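Local coordinates for polyketide synthase type I (Bacillus amyloliquefaciens, PDB 5KKU), which is the N-terminal dehydratase domain of a modular synthase in the difficidin assembly line, where it probably removes water from carrier-bound polyketide intermediates, at residues A[55-60]-A[112-117]; A[92-97]-A[104-109]; A[224-229]-A[273-278]. All coordinates share one frame; numbering follows the deposited sequence.

Contact 1 of 3, residues A[55-60]-A[112-117]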
ATOM      1  N   ILE A  55       1.382  -8.631 -14.973  1.00 36.77           N
ATOM      2  CA  ILE A  55       1.639  -7.222 -15.248  1.00 28.16           C
ATOM      3  C   ILE A  55       2.163  -6.475 -14.029  1.00 32.56           C
ATOM      4  O   ILE A  55       2.009  -6.924 -12.894  1.00 34.54           O
ATOM      5  CB  ILE A  55       0.374  -6.512 -15.764  1.00 36.30           C
ATOM      6  CG1 ILE A  55      -0.690  -6.453 -14.666  1.00 32.38           C
ATOM      7  CG2 ILE A  55      -0.166  -7.215 -17.000  1.00 32.00           C
ATOM      8  CD1 ILE A  55      -0.443  -5.376 -13.633  1.00 25.54           C
ATOM      9  N   GLU A  56       2.784  -5.328 -14.281  1.00 30.86           N
ATOM     10  CA  GLU A  56       3.333  -4.500 -13.220  1.00 26.70           C
ATOM     11  C   GLU A  56       2.799  -3.078 -13.328  1.00 31.14           C
ATOM     12  O   GLU A  56       2.042  -2.756 -14.245  1.00 27.60           O
ATOM     13  CB  GLU A  56       4.862  -4.494 -13.279  1.00 27.67           C
ATOM     14  CG  GLU A  56       5.433  -3.771 -14.488  1.00 32.14           C
ATOM     15  CD  GLU A  56       6.915  -4.032 -14.676  1.00 37.70           C
ATOM     16  OE1 GLU A  56       7.390  -5.105 -14.251  1.00 41.45           O
ATOM     17  OE2 GLU A  56       7.605  -3.161 -15.249  1.00 40.91           O
ATOM     18  N   LEU A  57       3.198  -2.230 -12.387  1.00 27.97           N
ATOM     19  CA  LEU A  57       2.773  -0.871 -12.369  1.00 21.09           C
ATOM     20  C   LEU A  57       3.911   0.115 -12.265  1.00 23.64           C
ATOM     21  O   LEU A  57       4.863  -0.121 -11.604  1.00 28.41           O
ATOM     22  CB  LEU A  57       1.754  -0.647 -11.274  1.00 17.94           C
ATOM     23  CG  LEU A  57       0.662  -1.655 -11.113  1.00 20.12           C
ATOM     24  CD1 LEU A  57      -0.029  -1.514  -9.800  1.00 22.37           C
ATOM     25  CD2 LEU A  57      -0.348  -1.598 -12.225  1.00 23.74           C
ATOM     26  N   ARG A  58       3.803   1.232 -12.930  1.00 19.29           N
ATOM     27  CA  ARG A  58       4.814   2.247 -12.881  1.00 23.46           C
ATOM     28  C   ARG A  58       4.224   3.638 -12.715  1.00 22.87           C
ATOM     29  O   ARG A  58       3.118   3.856 -13.046  1.00 27.15           O
ATOM     30  CB  ARG A  58       5.681   2.195 -14.116  1.00 24.46           C
ATOM     31  CG  ARG A  58       6.168   0.822 -14.464  1.00 26.34           C
ATOM     32  CD  ARG A  58       7.173   0.903 -15.574  1.00 23.30           C
ATOM     33  NE  ARG A  58       7.592  -0.393 -16.038  1.00 34.02           N
ATOM     34  CZ  ARG A  58       8.080  -0.616 -17.241  1.00 37.32           C
ATOM     35  NH1 ARG A  58       8.208   0.367 -18.085  1.00 27.61           N
ATOM     36  NH2 ARG A  58       8.438  -1.830 -17.588  1.00 38.00           N
ATOM     37  N   GLN A  59       5.013   4.579 -12.274  1.00 24.73           N
ATOM     38  CA  GLN A  59       4.604   5.950 -12.083  1.00 22.29           C
ATOM     39  C   GLN A  59       3.270   6.080 -11.396  1.00 24.90           C
ATOM     40  O   GLN A  59       2.436   6.810 -11.793  1.00 28.50           O
ATOM     41  CB  GLN A  59       4.616   6.725 -13.384  1.00 26.58           C
ATOM     42  CG  GLN A  59       5.881   6.593 -14.192  1.00 27.25           C
ATOM     43  CD  GLN A  59       7.123   6.964 -13.437  1.00 32.94           C
ATOM     44  OE1 GLN A  59       7.266   8.074 -13.002  1.00 35.11           O
ATOM     45  NE2 GLN A  59       8.022   6.029 -13.279  1.00 33.59           N
ATOM     46  N   ILE A  60       3.094   5.394 -10.293  1.00 23.69           N
ATOM     47  CA  ILE A  60       1.900   5.485  -9.494  1.00 21.86           C
ATOM     48  C   ILE A  60       1.793   6.790  -8.748  1.00 22.29           C
ATOM     49  O   ILE A  60       2.725   7.251  -8.190  1.00 21.42           O
ATOM     50  CB  ILE A  60       1.859   4.349  -8.499  1.00 18.87           C
ATOM     51  CG1 ILE A  60       1.961   3.042  -9.232  1.00 22.10           C
ATOM     52  CG2 ILE A  60       0.612   4.401  -7.660  1.00 22.31           C
ATOM     53  CD1 ILE A  60       2.055   1.855  -8.348  1.00 24.44           C
ATOM     54  N   CYS A 112      -1.725   5.420 -12.701  1.00 28.10           N
ATOM     55  CA  CYS A 112      -0.470   4.749 -12.955  1.00 29.44           C
ATOM     56  C   CYS A 112      -0.369   4.291 -14.402  1.00 28.16           C
ATOM     57  O   CYS A 112      -1.286   4.441 -15.138  1.00 30.36           O
ATOM     58  CB  CYS A 112      -0.281   3.567 -12.022  1.00 22.21           C
ATOM     59  SG  CYS A 112      -1.414   2.214 -12.236  1.00 31.22           S
ATOM     60  N   GLN A 113       0.712   3.649 -14.779  1.00 26.83           N
ATOM     61  CA  GLN A 113       0.866   3.071 -16.086  1.00 28.11           C
ATOM     62  C   GLN A 113       1.069   1.592 -15.974  1.00 25.10           C
ATOM     63  O   GLN A 113       1.943   1.134 -15.314  1.00 26.70           O
ATOM     64  CB  GLN A 113       2.033   3.675 -16.796  1.00 27.92           C
ATOM     65  CG  GLN A 113       1.935   5.134 -16.984  1.00 31.89           C
ATOM     66  CD  GLN A 113       1.083   5.503 -18.177  1.00 42.20           C
ATOM     67  OE1 GLN A 113       0.925   4.751 -19.134  1.00 41.72           O
ATOM     68  NE2 GLN A 113       0.523   6.664 -18.107  1.00 41.23           N
ATOM     69  N   LEU A 114       0.221   0.834 -16.606  1.00 23.60           N
ATOM     70  CA  LEU A 114       0.285  -0.603 -16.503  1.00 29.79           C
ATOM     71  C   LEU A 114       1.011  -1.275 -17.667  1.00 31.70           C
ATOM     72  O   LEU A 114       0.622  -1.167 -18.767  1.00 33.67           O
ATOM     73  CB  LEU A 114      -1.104  -1.148 -16.346  1.00 28.18           C
ATOM     74  CG  LEU A 114      -1.306  -2.592 -15.984  1.00 33.96           C
ATOM     75  CD1 LEU A 114      -2.645  -2.647 -15.326  1.00 29.40           C
ATOM     76  CD2 LEU A 114      -1.257  -3.565 -17.147  1.00 32.18           C
ATOM     77  N   TYR A 115       2.087  -1.982 -17.402  1.00 30.65           N
ATOM     78  CA  TYR A 115       2.834  -2.684 -18.425  1.00 26.66           C
ATOM     79  C   TYR A 115       2.742  -4.176 -18.293  1.00 35.59           C
ATOM     80  O   TYR A 115       2.493  -4.689 -17.259  1.00 42.97           O
ATOM     81  CB  TYR A 115       4.291  -2.347 -18.334  1.00 27.00           C
ATOM     82  CG  TYR A 115       4.625  -0.961 -18.675  1.00 31.07           C
ATOM     83  CD1 TYR A 115       4.295   0.057 -17.837  1.00 30.41           C
ATOM     84  CD2 TYR A 115       5.272  -0.664 -19.831  1.00 35.86           C
ATOM     85  CE1 TYR A 115       4.595   1.334 -18.147  1.00 29.66           C
ATOM     86  CE2 TYR A 115       5.583   0.620 -20.158  1.00 32.40           C
ATOM     87  CZ  TYR A 115       5.238   1.611 -19.305  1.00 32.03           C
ATOM     88  OH  TYR A 115       5.526   2.887 -19.607  1.00 33.60           O
ATOM     89  N   LEU A 116       3.014  -4.860 -19.365  1.00 35.95           N
ATOM     90  CA  LEU A 116       3.047  -6.273 -19.267  1.00 43.12           C
ATOM     91  C   LEU A 116       4.392  -6.630 -18.639  1.00 39.79           C
ATOM     92  O   LEU A 116       5.375  -6.046 -18.929  1.00 37.20           O
ATOM     93  CB  LEU A 116       2.865  -6.893 -20.628  1.00 34.68           C
ATOM     94  CG  LEU A 116       1.472  -6.685 -21.204  1.00 40.84           C
ATOM     95  CD1 LEU A 116       1.521  -6.551 -22.700  1.00 43.89           C
ATOM     96  CD2 LEU A 116       0.519  -7.792 -20.856  1.00 39.11           C
ATOM     97  N   GLN A 117       4.393  -7.588 -17.744  1.00 44.71           N
ATOM     98  CA  GLN A 117       5.623  -8.019 -17.104  1.00 45.97           C
ATOM     99  C   GLN A 117       6.165  -9.164 -17.929  1.00 55.29           C
ATOM    100  O   GLN A 117       5.454 -10.044 -18.335  1.00 53.89           O
ATOM    101  CB  GLN A 117       5.337  -8.384 -15.680  1.00 39.48           C
ATOM    102  CG  GLN A 117       6.455  -9.026 -14.939  1.00 54.29           C
ATOM    103  CD  GLN A 117       5.934 -10.015 -13.925  1.00 54.19           C
ATOM    104  OE1 GLN A 117       4.889  -9.810 -13.274  1.00 43.97           O
ATOM    105  NE2 GLN A 117       6.637 -11.130 -13.823  1.00 59.46           N
TER
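OE2 of E56 is gripped by two nitrogens of one guanidinium: NE and NH2 of R58 reach it side-on, with OE2 lying almost in the guanidinium plane. The NE bond, R58 NE to E56 OE2, is 2.9 Å long and uses the anti lone pair, whereas NH2 meets the same oxygen from above the carboxylate plane. The other oxygen, OE1, forms a salt bridge with R226, so the carboxylate is shared between two arginines. With its edge pinned in this way, the R58 guanidinium lies flat on the ring of Y115, the planes 17° apart. CZ of R58 stands 3.7 Å from the ring centroid, nearly on the normal, in a cation-pi stack. NH1 comes closest, 3.4 Å from Y115 CE2, and the extended chain of R58 brings CD across the CD1-CE1 side of the ring. The electron-rich ring and the carboxylate probably both stabilise the arginine's charge.

The backbones beneath are antiparallel. E56 pairs with Y115 and R58 with Q113 as hydrogen-bonded pairs; the straightest bond is Q113 N to R58 O, 3.0 Å at 164°. Opposite the charged face, L57 and L114 form a non-hydrogen-bonded pair whose branches meet at 4.0 Å, L57 CD2 to L114 CD1. L57 CD2 also touches SG of C112, and CD2 of L114 lies 3.6 Å from I55 CB. At the far end, I60 CG1 packs on C112 CB.

Helix 37-49 covers this apolar face, A46 meeting I55 and L42 meeting both L57 and C112. Strand 55-62 runs between strand 107-116 of its own, N-terminal hotdog and strand 219-229 of the C-terminal one, so the pair lies beside the junction of the two sheets, while strand 86-97 borders 107-116 on its other side.

Contact 2 of 3, residues A[92-97]-A[104-109]; sequences TSEKAK and GNRDEN
From CB to OG, the side chain of S93 is directed across the contact at the amide of N109. Its CB already lies 3.2 Å from N109 OD1. OG, set between the backbone N and the carbonyl carbon (chi1 51°), then donates to that same oxygen along a lone pair in the carbonyl plane. The modelled separation, S93 OG to N109 OD1, is 2.4 Å, very short for a hydrogen bond. On its other branch the amide is held by ND2, which bonds to the backbone oxygen of Q64, and V66 of strand 66-67 touches both S93 and N109.

S93 and D107 form an antiparallel hydrogen-bonded pair, with the S93 N to D107 O and D107 N to S93 O bonds both 3.1 Å long. Next to it, T92 faces E108 in a non-hydrogen-bonded pair: CG2 of T92 rests 4.0 Å from E108 CA. Beyond the pairing, E94 OE1 stands 3.7 Å from R106 NH2, a long salt bridge in which the oxygen lies well out of the guanidinium plane.

Since no N-H of R106 points at the carboxylate, their attraction is one of charge alone. E94 takes its directed bonds from Y77 OH and the backbone N of G103. Specific side-chain bonding across this antiparallel pair of strands 86-97 and 107-116 in the N-terminal hotdog thus rests on the uncharged serine-asparagine pair.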
ATOM      1  N   THR A  92     -11.210   6.763 -10.040  1.00 29.01           N
ATOM      2  CA  THR A  92     -11.939   7.831  -9.425  1.00 26.92           C
ATOM      3  C   THR A  92     -13.005   7.219  -8.555  1.00 26.62           C
ATOM      4  O   THR A  92     -13.191   6.062  -8.591  1.00 24.55           O
ATOM      5  CB  THR A  92     -12.579   8.758 -10.464  1.00 24.39           C
ATOM      6  OG1 THR A  92     -13.443   8.013 -11.288  1.00 27.66           O
ATOM      7  CG2 THR A  92     -11.574   9.372 -11.260  1.00 22.29           C
ATOM      8  N   SER A  93     -13.732   8.040  -7.832  1.00 27.23           N
ATOM      9  CA  SER A  93     -14.779   7.548  -6.972  1.00 27.59           C
ATOM     10  C   SER A  93     -15.890   8.520  -6.664  1.00 25.23           C
ATOM     11  O   SER A  93     -15.757   9.689  -6.817  1.00 23.18           O
ATOM     12  CB  SER A  93     -14.196   7.030  -5.680  1.00 21.42           C
ATOM     13  OG  SER A  93     -13.366   7.961  -5.116  1.00 27.12           O
ATOM     14  N   GLU A  94     -16.980   8.009  -6.152  1.00 22.36           N
ATOM     15  CA  GLU A  94     -18.165   8.776  -5.947  1.00 22.66           C
ATOM     16  C   GLU A  94     -18.942   8.266  -4.789  1.00 23.54           C
ATOM     17  O   GLU A  94     -18.857   7.135  -4.515  1.00 21.58           O
ATOM     18  CB  GLU A  94     -19.000   8.629  -7.196  1.00 33.07           C
ATOM     19  CG  GLU A  94     -20.249   9.426  -7.300  1.00 28.52           C
ATOM     20  CD  GLU A  94     -21.239   8.810  -8.247  1.00 27.64           C
ATOM     21  OE1 GLU A  94     -20.850   8.135  -9.175  1.00 29.38           O
ATOM     22  OE2 GLU A  94     -22.419   9.040  -8.065  1.00 31.92           O
ATOM     23  N   LYS A  95     -19.701   9.125  -4.126  1.00 18.87           N
ATOM     24  CA  LYS A  95     -20.537   8.685  -3.038  1.00 22.49           C
ATOM     25  C   LYS A  95     -21.676   7.769  -3.551  1.00 30.15           C
ATOM     26  O   LYS A  95     -22.196   7.974  -4.625  1.00 26.97           O
ATOM     27  CB  LYS A  95     -21.110   9.861  -2.282  1.00 24.99           C
ATOM     28  CG  LYS A  95     -20.266  10.475  -1.201  1.00 26.23           C
ATOM     29  CD  LYS A  95     -21.038  11.618  -0.546  1.00 31.24           C
ATOM     30  CE  LYS A  95     -20.210  12.712   0.104  1.00 22.94           C
ATOM     31  NZ  LYS A  95     -19.347  13.478  -0.802  1.00 21.69           N
ATOM     32  N   ALA A  96     -22.047   6.771  -2.785  1.00 25.20           N
ATOM     33  CA  ALA A  96     -23.209   5.971  -3.104  1.00 26.71           C
ATOM     34  C   ALA A  96     -23.940   5.596  -1.847  1.00 24.81           C
ATOM     35  O   ALA A  96     -23.419   5.701  -0.796  1.00 30.38           O
ATOM     36  CB  ALA A  96     -22.810   4.743  -3.853  1.00 25.32           C
ATOM     37  N   LYS A  97     -25.156   5.136  -1.982  1.00 18.56           N
ATOM     38  CA  LYS A  97     -25.951   4.702  -0.859  1.00 27.40           C
ATOM     39  C   LYS A  97     -26.884   3.560  -1.261  1.00 29.82           C
ATOM     40  O   LYS A  97     -27.508   3.604  -2.271  1.00 31.22           O
ATOM     41  CB  LYS A  97     -26.725   5.856  -0.270  1.00 26.03           C
ATOM     42  CG  LYS A  97     -27.094   5.669   1.171  1.00 32.80           C
ATOM     43  CD  LYS A  97     -27.360   6.972   1.892  1.00 34.05           C
ATOM     44  CE  LYS A  97     -27.872   6.714   3.287  1.00 40.50           C
ATOM     45  NZ  LYS A  97     -28.467   7.872   3.988  1.00 38.98           N
ATOM     46  N   GLY A 104     -22.945  12.889  -7.728  1.00 27.95           N
ATOM     47  CA  GLY A 104     -22.177  14.066  -7.453  1.00 29.19           C
ATOM     48  C   GLY A 104     -20.815  14.127  -8.088  1.00 36.26           C
ATOM     49  O   GLY A 104     -20.618  13.630  -9.149  1.00 35.90           O
ATOM     50  N   ASN A 105     -19.885  14.769  -7.404  1.00 37.97           N
ATOM     51  CA  ASN A 105     -18.561  14.974  -7.919  1.00 33.96           C
ATOM     52  C   ASN A 105     -17.729  13.730  -7.790  1.00 32.68           C
ATOM     53  O   ASN A 105     -17.924  12.911  -6.933  1.00 30.35           O
ATOM     54  CB  ASN A 105     -17.843  16.151  -7.254  1.00 32.50           C
ATOM     55  CG  ASN A 105     -18.677  17.394  -7.203  1.00 37.17           C
ATOM     56  OD1 ASN A 105     -18.855  18.059  -8.196  1.00 39.41           O
ATOM     57  ND2 ASN A 105     -19.197  17.710  -6.032  1.00 35.36           N
ATOM     58  N   ARG A 106     -16.765  13.599  -8.672  1.00 29.97           N
ATOM     59  CA  ARG A 106     -15.876  12.466  -8.645  1.00 32.27           C
ATOM     60  C   ARG A 106     -14.483  12.864  -8.242  1.00 31.70           C
ATOM     61  O   ARG A 106     -13.902  13.726  -8.848  1.00 31.67           O
ATOM     62  CB  ARG A 106     -15.846  11.801  -9.984  1.00 26.74           C
ATOM     63  CG  ARG A 106     -17.196  11.513 -10.532  1.00 29.71           C
ATOM     64  CD  ARG A 106     -17.214  10.309 -11.410  1.00 32.58           C
ATOM     65  NE  ARG A 106     -18.554   9.837 -11.673  1.00 33.40           N
ATOM     66  CZ  ARG A 106     -18.831   8.930 -12.567  1.00 28.89           C
ATOM     67  NH1 ARG A 106     -17.878   8.419 -13.259  1.00 32.70           N
ATOM     68  NH2 ARG A 106     -20.039   8.526 -12.749  1.00 31.76           N
ATOM     69  N   ASP A 107     -13.951  12.185  -7.262  1.00 24.90           N
ATOM     70  CA  ASP A 107     -12.614  12.414  -6.807  1.00 28.98           C
ATOM     71  C   ASP A 107     -11.628  11.579  -7.562  1.00 25.59           C
ATOM     72  O   ASP A 107     -11.885  10.469  -7.869  1.00 31.13           O
ATOM     73  CB  ASP A 107     -12.486  12.117  -5.325  1.00 23.83           C
ATOM     74  CG  ASP A 107     -13.119  13.152  -4.478  1.00 30.87           C
ATOM     75  OD1 ASP A 107     -12.925  14.336  -4.687  1.00 33.90           O
ATOM     76  OD2 ASP A 107     -13.819  12.771  -3.575  1.00 31.56           O
ATOM     77  N   GLU A 108     -10.485  12.127  -7.862  1.00 27.05           N
ATOM     78  CA  GLU A 108      -9.448  11.305  -8.425  1.00 24.72           C
ATOM     79  C   GLU A 108      -8.642  10.676  -7.303  1.00 28.47           C
ATOM     80  O   GLU A 108      -8.213  11.328  -6.392  1.00 25.71           O
ATOM     81  CB  GLU A 108      -8.591  12.094  -9.351  1.00 22.72           C
ATOM     82  CG  GLU A 108      -9.371  12.811 -10.396  1.00 33.10           C
ATOM     83  CD  GLU A 108      -8.524  13.485 -11.422  1.00 34.90           C
ATOM     84  OE1 GLU A 108      -7.389  13.840 -11.158  1.00 35.82           O
ATOM     85  OE2 GLU A 108      -9.022  13.665 -12.516  1.00 41.64           O
ATOM     86  N   ASN A 109      -8.482   9.381  -7.368  1.00 26.21           N
ATOM     87  CA  ASN A 109      -7.847   8.644  -6.313  1.00 23.02           C
ATOM     88  C   ASN A 109      -6.467   8.151  -6.630  1.00 22.77           C
ATOM     89  O   ASN A 109      -5.639   8.146  -5.811  1.00 25.63           O
ATOM     90  CB  ASN A 109      -8.756   7.529  -5.820  1.00 21.60           C
ATOM     91  CG  ASN A 109     -10.087   8.038  -5.327  1.00 24.50           C
ATOM     92  OD1 ASN A 109     -11.110   7.696  -5.837  1.00 19.08           O
ATOM     93  ND2 ASN A 109     -10.048   8.869  -4.356  1.00 21.99           N
TER

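Contact 3 of 3, residues A[224-229]-A[273-278]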
ATOM      1  N   ILE A 224       4.844   5.980  -6.686  1.00 19.06           N
ATOM      2  CA  ILE A 224       5.643   4.769  -6.637  1.00 19.45           C
ATOM      3  C   ILE A 224       6.215   4.621  -8.013  1.00 24.28           C
ATOM      4  O   ILE A 224       5.477   4.642  -8.925  1.00 25.51           O
ATOM      5  CB  ILE A 224       4.846   3.493  -6.230  1.00 23.73           C
ATOM      6  CG1 ILE A 224       4.506   3.475  -4.756  1.00 23.96           C
ATOM      7  CG2 ILE A 224       5.602   2.221  -6.544  1.00 21.78           C
ATOM      8  CD1 ILE A 224       3.582   2.368  -4.334  1.00 27.72           C
ATOM      9  N   ASP A 225       7.502   4.514  -8.168  1.00 23.75           N
ATOM     10  CA  ASP A 225       8.060   4.438  -9.506  1.00 23.20           C
ATOM     11  C   ASP A 225       7.719   3.130 -10.167  1.00 24.04           C
ATOM     12  O   ASP A 225       7.301   3.095 -11.271  1.00 20.27           O
ATOM     13  CB  ASP A 225       9.547   4.692  -9.531  1.00 21.34           C
ATOM     14  CG  ASP A 225       9.885   6.127  -9.711  1.00 31.34           C
ATOM     15  OD1 ASP A 225       9.003   6.983  -9.668  1.00 35.35           O
ATOM     16  OD2 ASP A 225      11.045   6.450  -9.887  1.00 37.85           O
ATOM     17  N   ARG A 226       7.892   2.034  -9.449  1.00 23.18           N
ATOM     18  CA  ARG A 226       7.518   0.737  -9.924  1.00 22.58           C
ATOM     19  C   ARG A 226       7.104  -0.201  -8.823  1.00 23.65           C
ATOM     20  O   ARG A 226       7.741  -0.250  -7.807  1.00 22.98           O
ATOM     21  CB  ARG A 226       8.612   0.102 -10.783  1.00 22.92           C
ATOM     22  CG  ARG A 226       8.240  -1.266 -11.286  1.00 26.00           C
ATOM     23  CD  ARG A 226       9.197  -1.868 -12.287  1.00 34.61           C
ATOM     24  NE  ARG A 226      10.144  -2.712 -11.603  1.00 36.27           N
ATOM     25  CZ  ARG A 226      10.095  -4.017 -11.589  1.00 32.73           C
ATOM     26  NH1 ARG A 226       9.185  -4.655 -12.272  1.00 35.04           N
ATOM     27  NH2 ARG A 226      10.981  -4.663 -10.915  1.00 29.58           N
ATOM     28  N   PHE A 227       6.034  -0.936  -9.038  1.00 13.98           N
ATOM     29  CA  PHE A 227       5.638  -2.024  -8.189  1.00 23.37           C
ATOM     30  C   PHE A 227       5.307  -3.231  -9.028  1.00 27.31           C
ATOM     31  O   PHE A 227       4.660  -3.122 -10.016  1.00 24.93           O
ATOM     32  CB  PHE A 227       4.457  -1.660  -7.297  1.00 20.31           C
ATOM     33  CG  PHE A 227       4.188  -2.646  -6.231  1.00 21.71           C
ATOM     34  CD1 PHE A 227       3.400  -3.706  -6.468  1.00 20.26           C
ATOM     35  CD2 PHE A 227       4.730  -2.497  -4.962  1.00 21.93           C
ATOM     36  CE1 PHE A 227       3.161  -4.635  -5.494  1.00 23.01           C
ATOM     37  CE2 PHE A 227       4.476  -3.417  -3.978  1.00 17.20           C
ATOM     38  CZ  PHE A 227       3.694  -4.492  -4.253  1.00 20.46           C
ATOM     39  N   CYS A 228       5.764  -4.389  -8.641  1.00 23.93           N
ATOM     40  CA  CYS A 228       5.583  -5.559  -9.442  1.00 24.00           C
ATOM     41  C   CYS A 228       5.384  -6.800  -8.588  1.00 27.98           C
ATOM     42  O   CYS A 228       6.211  -7.093  -7.791  1.00 28.68           O
ATOM     43  CB  CYS A 228       6.782  -5.708 -10.367  1.00 28.09           C
ATOM     44  SG  CYS A 228       6.763  -7.082 -11.484  1.00 35.95           S
ATOM     45  N   MET A 229       4.398  -7.586  -8.585  1.00 27.76           N
ATOM     46  CA  MET A 229       4.022  -8.861  -7.970  1.00 29.87           C
ATOM     47  C   MET A 229       4.613 -10.027  -8.742  1.00 30.54           C
ATOM     48  O   MET A 229       4.366 -10.172  -9.937  1.00 36.56           O
ATOM     49  CB  MET A 229       2.499  -9.015  -7.892  1.00 30.57           C
ATOM     50  CG  MET A 229       1.803  -8.031  -6.967  1.00 34.57           C
ATOM     51  SD  MET A 229       2.367  -8.161  -5.256  1.00 35.87           S
ATOM     52  CE  MET A 229       1.754  -9.785  -4.809  1.00 25.47           C
ATOM     53  N   LEU A 273       8.851 -12.058  -3.886  1.00 21.73           N
ATOM     54  CA  LEU A 273       7.422 -12.072  -4.108  1.00 25.29           C
ATOM     55  C   LEU A 273       7.004 -10.798  -4.791  1.00 26.75           C
ATOM     56  O   LEU A 273       6.207 -10.854  -5.673  1.00 23.19           O
ATOM     57  CB  LEU A 273       6.576 -12.319  -2.858  1.00 20.19           C
ATOM     58  CG  LEU A 273       7.010 -13.289  -1.787  1.00 21.95           C
ATOM     59  CD1 LEU A 273       6.342 -13.040  -0.468  1.00 21.48           C
ATOM     60  CD2 LEU A 273       6.900 -14.733  -2.187  1.00 27.80           C
ATOM     61  N   ALA A 274       7.564  -9.688  -4.376  1.00 18.80           N
ATOM     62  CA  ALA A 274       7.270  -8.423  -4.946  1.00 20.29           C
ATOM     63  C   ALA A 274       8.420  -7.418  -4.890  1.00 23.89           C
ATOM     64  O   ALA A 274       9.241  -7.492  -4.055  1.00 18.31           O
ATOM     65  CB  ALA A 274       6.040  -7.877  -4.282  1.00 21.85           C
ATOM     66  N   GLU A 275       8.418  -6.443  -5.768  1.00 24.00           N
ATOM     67  CA  GLU A 275       9.395  -5.400  -5.782  1.00 22.49           C
ATOM     68  C   GLU A 275       8.746  -4.042  -5.821  1.00 25.71           C
ATOM     69  O   GLU A 275       7.838  -3.809  -6.594  1.00 26.25           O
ATOM     70  CB  GLU A 275      10.304  -5.527  -6.989  1.00 22.58           C
ATOM     71  CG  GLU A 275      11.285  -6.664  -7.003  1.00 20.44           C
ATOM     72  CD  GLU A 275      12.309  -6.492  -8.083  1.00 34.30           C
ATOM     73  OE1 GLU A 275      11.939  -6.344  -9.207  1.00 33.13           O
ATOM     74  OE2 GLU A 275      13.479  -6.452  -7.806  1.00 37.69           O
ATOM     75  N   CYS A 276       9.266  -3.135  -5.051  1.00 19.58           N
ATOM     76  CA  CYS A 276       8.808  -1.804  -5.045  1.00 25.30           C
ATOM     77  C   CYS A 276       9.945  -0.847  -5.205  1.00 25.28           C
ATOM     78  O   CYS A 276      10.786  -0.763  -4.394  1.00 22.42           O
ATOM     79  CB  CYS A 276       8.041  -1.529  -3.780  1.00 23.88           C
ATOM     80  SG  CYS A 276       7.335   0.077  -3.637  1.00 39.66           S
ATOM     81  N   GLU A 277       9.921  -0.073  -6.247  1.00 27.99           N
ATOM     82  CA  GLU A 277      10.993   0.837  -6.506  1.00 25.74           C
ATOM     83  C   GLU A 277      10.586   2.236  -6.189  1.00 23.46           C
ATOM     84  O   GLU A 277       9.640   2.706  -6.742  1.00 22.97           O
ATOM     85  CB  GLU A 277      11.378   0.758  -7.951  1.00 25.30           C
ATOM     86  CG  GLU A 277      12.316  -0.331  -8.286  1.00 25.57           C
ATOM     87  CD  GLU A 277      12.616  -0.342  -9.735  1.00 30.60           C
ATOM     88  OE1 GLU A 277      12.744   0.741 -10.313  1.00 36.29           O
ATOM     89  OE2 GLU A 277      12.713  -1.419 -10.283  1.00 34.41           O
ATOM     90  N   LYS A 278      11.307   2.853  -5.297  1.00 23.43           N
ATOM     91  CA  LYS A 278      11.107   4.209  -4.923  1.00 26.77           C
ATOM     92  C   LYS A 278       9.698   4.561  -4.434  1.00 23.17           C
ATOM     93  O   LYS A 278       8.999   5.292  -5.057  1.00 23.71           O
ATOM     94  CB  LYS A 278      11.581   5.122  -6.038  1.00 20.01           C
ATOM     95  CG  LYS A 278      11.925   6.502  -5.571  1.00 25.87           C
ATOM     96  CD  LYS A 278      11.685   7.534  -6.640  1.00 36.40           C
ATOM     97  CE  LYS A 278      12.645   8.703  -6.520  1.00 40.06           C
ATOM     98  NZ  LYS A 278      12.550   9.515  -5.278  1.00 36.93           N
TER
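Strands 226-229 and 273-278 run exactly antiparallel, 4.6 Å apart at closest approach, with hydrogen-bonded pairs at R226-E277 and C228-E275 and a classic beta bulge where D225 and R226 both face E277. The E277 N to R226 O bond is the straightest, 2.7 Å at 174°, while that from D225 N to the E277 carbonyl is weak.

On one face R226 leaves the strand with CG anti to the backbone N (chi1 180°) and bends at chi3 (95°), which lets its guanidinium serve two glutamates of the facing strand at its edge, while NH1 bridges E56. NH2 forms a 2.6 Å salt bridge with E275 OE1, and NE points almost straight at E277 OE2, 3.2 Å away, meeting that carboxylate from well above its plane. Y230 OH bonds both R226 NH2 and E275 OE1, tying the network together.

The reverse face, with F227, M229, A274 and C276, is apolar. F227 CD2 lies 3.6 Å from C276 CB, and C276 SG sits at the ring edge, 5.2 Å from the F227 centroid. The bent chain of M229 brings SD to 3.8 Å from A274 CB. F263 of strand 258-266 also touches F227. Neighbouring antiparallel strands of the C-terminal hotdog sheet pair here, and I39 of the N-terminal hotdog's helix 37-49 reaches F227, consistent with the two halves of a double-hotdog dehydratase packing together.

How the contacts relate
Contact 1 and contact 3 lie side by side, their centres about 9 Å apart, and meet where strand 55-62 pairs with strand 219-229. This seam joins the N-terminal hotdog to the C-terminal one: E56 OE1 and R226 NH1 form a 2.7 Å salt bridge, linking the charged clusters of the two contacts. Contact 2 shares strand 107-116 with contact 1 but sits at the opposite end of that strand, about 24 Å away between centres and about 27 Å from contact 3. Contact 3 comes within about 11 Å of the predicted proton donor D198, measured between the side chains of F227 and D198; contacts 1 and 2 lie away from the predicted active-site residues.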